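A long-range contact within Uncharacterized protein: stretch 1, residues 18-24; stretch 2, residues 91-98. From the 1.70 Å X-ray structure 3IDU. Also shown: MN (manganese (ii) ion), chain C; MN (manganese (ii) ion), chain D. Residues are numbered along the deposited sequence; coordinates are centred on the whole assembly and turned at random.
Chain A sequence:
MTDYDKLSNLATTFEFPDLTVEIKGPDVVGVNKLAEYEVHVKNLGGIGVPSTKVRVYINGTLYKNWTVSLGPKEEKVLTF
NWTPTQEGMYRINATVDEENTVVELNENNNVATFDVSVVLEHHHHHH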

# COMPACT_ATOMS: atom_id res chain seq x y z
N ASP A 18 -10.33 -8.16 -4.91
CA ASP A 18 -9.27 -8.55 -3.98
C ASP A 18 -8.25 -7.43 -3.97
O ASP A 18 -7.44 -7.29 -4.88
CB ASP A 18 -8.56 -9.86 -4.34
CG ASP A 18 -7.56 -10.27 -3.26
OD1 ASP A 18 -7.52 -9.58 -2.22
OD2 ASP A 18 -6.82 -11.27 -3.43
N LEU A 19 -8.32 -6.65 -2.91
CA LEU A 19 -7.43 -5.52 -2.73
C LEU A 19 -6.10 -5.94 -2.15
O LEU A 19 -6.04 -6.78 -1.25
CB LEU A 19 -8.10 -4.51 -1.81
CG LEU A 19 -9.43 -3.98 -2.34
CD1 LEU A 19 -10.22 -3.32 -1.22
CD2 LEU A 19 -9.15 -2.99 -3.46
N THR A 20 -5.03 -5.35 -2.65
CA THR A 20 -3.70 -5.65 -2.15
C THR A 20 -2.87 -4.37 -2.19
O THR A 20 -3.19 -3.44 -2.93
CB THR A 20 -3.00 -6.73 -3.00
OG1 THR A 20 -1.88 -7.25 -2.27
CG2 THR A 20 -2.50 -6.13 -4.30
N VAL A 21 -1.81 -4.32 -1.39
CA VAL A 21 -0.95 -3.15 -1.35
C VAL A 21 0.52 -3.53 -1.26
O VAL A 21 0.88 -4.57 -0.70
CB VAL A 21 -1.27 -2.24 -0.14
CG1 VAL A 21 -2.62 -1.58 -0.32
CG2 VAL A 21 -1.23 -3.06 1.14
N GLU A 22 1.37 -2.68 -1.82
CA GLU A 22 2.81 -2.89 -1.81
C GLU A 22 3.47 -1.52 -1.77
O GLU A 22 2.99 -0.58 -2.40
CB GLU A 22 3.26 -3.63 -3.08
CG GLU A 22 4.53 -4.45 -2.89
CD GLU A 22 5.21 -4.79 -4.21
OE1 GLU A 22 4.50 -5.03 -5.20
OE2 GLU A 22 6.46 -4.82 -4.24
N ILE A 23 4.56 -1.40 -1.03
CA ILE A 23 5.28 -0.14 -0.91
C ILE A 23 6.60 -0.25 -1.67
O ILE A 23 7.26 -1.29 -1.63
CB ILE A 23 5.63 0.18 0.56
CG1 ILE A 23 4.34 0.33 1.38
CG2 ILE A 23 6.49 1.43 0.63
CD1 ILE A 23 4.55 0.11 2.86
N LYS A 24 6.97 0.81 -2.38
CA LYS A 24 8.23 0.82 -3.12
C LYS A 24 8.95 2.15 -2.91
O LYS A 24 8.33 3.21 -2.93
CB LYS A 24 8.00 0.59 -4.61
CG LYS A 24 7.45 -0.78 -4.94
CD LYS A 24 7.57 -1.10 -6.42
CE LYS A 24 7.00 -2.48 -6.72
NZ LYS A 24 7.22 -2.86 -8.13
N ARG A 91 9.69 1.60 10.34
CA ARG A 91 8.85 0.62 9.67
C ARG A 91 7.66 1.31 9.02
O ARG A 91 6.86 1.96 9.70
CB ARG A 91 8.36 -0.44 10.66
CG ARG A 91 7.35 -1.42 10.07
CD ARG A 91 6.92 -2.49 11.08
NE ARG A 91 8.03 -3.35 11.49
CZ ARG A 91 8.85 -3.09 12.51
NH1 ARG A 91 8.69 -1.99 13.23
NH2 ARG A 91 9.83 -3.93 12.81
N ILE A 92 7.55 1.20 7.70
CA ILE A 92 6.45 1.82 6.98
C ILE A 92 5.40 0.74 6.73
O ILE A 92 5.72 -0.35 6.26
CB ILE A 92 6.89 2.39 5.60
CG1 ILE A 92 7.86 3.56 5.79
CG2 ILE A 92 5.67 2.93 4.85
CD1 ILE A 92 9.14 3.21 6.50
N ASN A 93 4.15 1.04 7.05
CA ASN A 93 3.06 0.10 6.82
C ASN A 93 2.06 0.77 5.91
O ASN A 93 1.84 1.98 5.98
CB ASN A 93 2.34 -0.28 8.13
CG ASN A 93 3.09 -1.33 8.93
OD1 ASN A 93 3.52 -1.08 10.06
ND2 ASN A 93 3.25 -2.52 8.36
N ALA A 94 1.45 -0.02 5.03
CA ALA A 94 0.44 0.49 4.13
C ALA A 94 -0.72 -0.49 4.24
O ALA A 94 -0.52 -1.70 4.28
CB ALA A 94 0.97 0.53 2.70
N THR A 95 -1.93 0.04 4.33
CA THR A 95 -3.10 -0.82 4.44
C THR A 95 -4.20 -0.38 3.49
O THR A 95 -4.31 0.80 3.15
CB THR A 95 -3.70 -0.80 5.87
OG1 THR A 95 -4.31 0.47 6.11
CG2 THR A 95 -2.61 -1.03 6.91
N VAL A 96 -5.02 -1.33 3.07
CA VAL A 96 -6.14 -1.02 2.20
C VAL A 96 -7.35 -1.74 2.80
O VAL A 96 -7.25 -2.89 3.24
CB VAL A 96 -5.87 -1.43 0.73
CG1 VAL A 96 -5.60 -2.93 0.64
CG2 VAL A 96 -7.05 -1.04 -0.14
N ASP A 97 -8.48 -1.04 2.84
CA ASP A 97 -9.71 -1.54 3.44
C ASP A 97 -9.43 -2.08 4.84
O ASP A 97 -9.86 -3.18 5.19
CB ASP A 97 -10.37 -2.64 2.61
CG ASP A 97 -11.74 -3.01 3.16
OD1 ASP A 97 -12.40 -2.10 3.71
OD2 ASP A 97 -12.16 -4.18 3.04
N GLU A 98 -8.72 -1.30 5.64
CA GLU A 98 -8.40 -1.72 6.99
C GLU A 98 -9.65 -1.95 7.83
O GLU A 98 -9.65 -2.79 8.73
CB GLU A 98 -7.50 -0.68 7.66
CG GLU A 98 -6.65 -1.24 8.76
CD GLU A 98 -5.79 -0.18 9.41
OE1 GLU A 98 -5.21 0.65 8.68
OE2 GLU A 98 -5.69 -0.18 10.66
MN MN C . -7.09 -8.46 -0.21
MN MN D . -11.74 -6.39 2.83
O HOH W 1 -10.17 -5.72 4.42

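Strand 19-24 and strand 91-96 run nearly antiparallel, with an angle of 162° between their directions. Their axes come no closer than 6.6 Å, and no hydrogen bond crosses between them. The strands are therefore not paired edge to edge here. They meet through side chains, and the contact is almost wholly apolar.

Asp18 precedes the strand and does not reach the other stretch. Asp18 OD1 binds the chain C manganese ion, 2.3 Å from MN. The backbone of Leu19 joins it there, with Leu19 O 2.2 Å from the same MN. The remaining four ligand atoms come from elsewhere in the structure.

Leu19 thus has two roles. Its carbonyl holds metal, while its side chain points toward stretch 2. Leu19 CB lies 3.8 Å from Val96 CG1, and Leu19 CD1 lies 3.9 Å from Asp97 CB. The second contact uses only the aliphatic part of the aspartate. The carboxylate of Asp97 is engaged with the chain D manganese, with Asp97 OD2 2.3 Å from MN. Water 1 also binds that ion and donates a hydrogen bond to Asp97 O, at 2.7 Å from the water oxygen.

Thr20 points away, as expected from the alternation of a strand. Its backbone still passes near the interface, with Thr20 N 4.1 Å from Val96 CG1.

Val21 points toward stretch 2 and sits at the closest CA approach, 6.6 Å from Val21 CA to Thr95 CA. Val21 CG1 packs on Val96 CG1 at 3.4 Å, a tight apolar contact. Val21 CG2 lies 3.5 Å from Ala94 O and 4.5 Å from Ala94 CB. The side chain of Thr95 itself points away. Thr95 OG1 donates a hydrogen bond to Glu98 OE1 at 2.7 Å, within stretch 2.

Glu22 points away and makes no contact.

Ile23 points toward stretch 2 again. With chi1 m and chi2 t, its CD1 reaches two side chains. Ile23 CD1 is 3.6 Å from Ile92 CG2 and also 3.6 Å from Ala94 CB. Ile23 CD1 also lies 4.0 Å from Asn93 C, in the backbone between those two residues. The small side chain of Ala94 is touched by both Val21 and Ile23. Ile92 starts toward stretch 1, but its end leads away. Lys24 is out of reach.

The inward residues alternate on both strands: Leu19, Val21 and Ile23 face Ile92, Ala94 and Val96. The order is reversed, as the antiparallel direction requires.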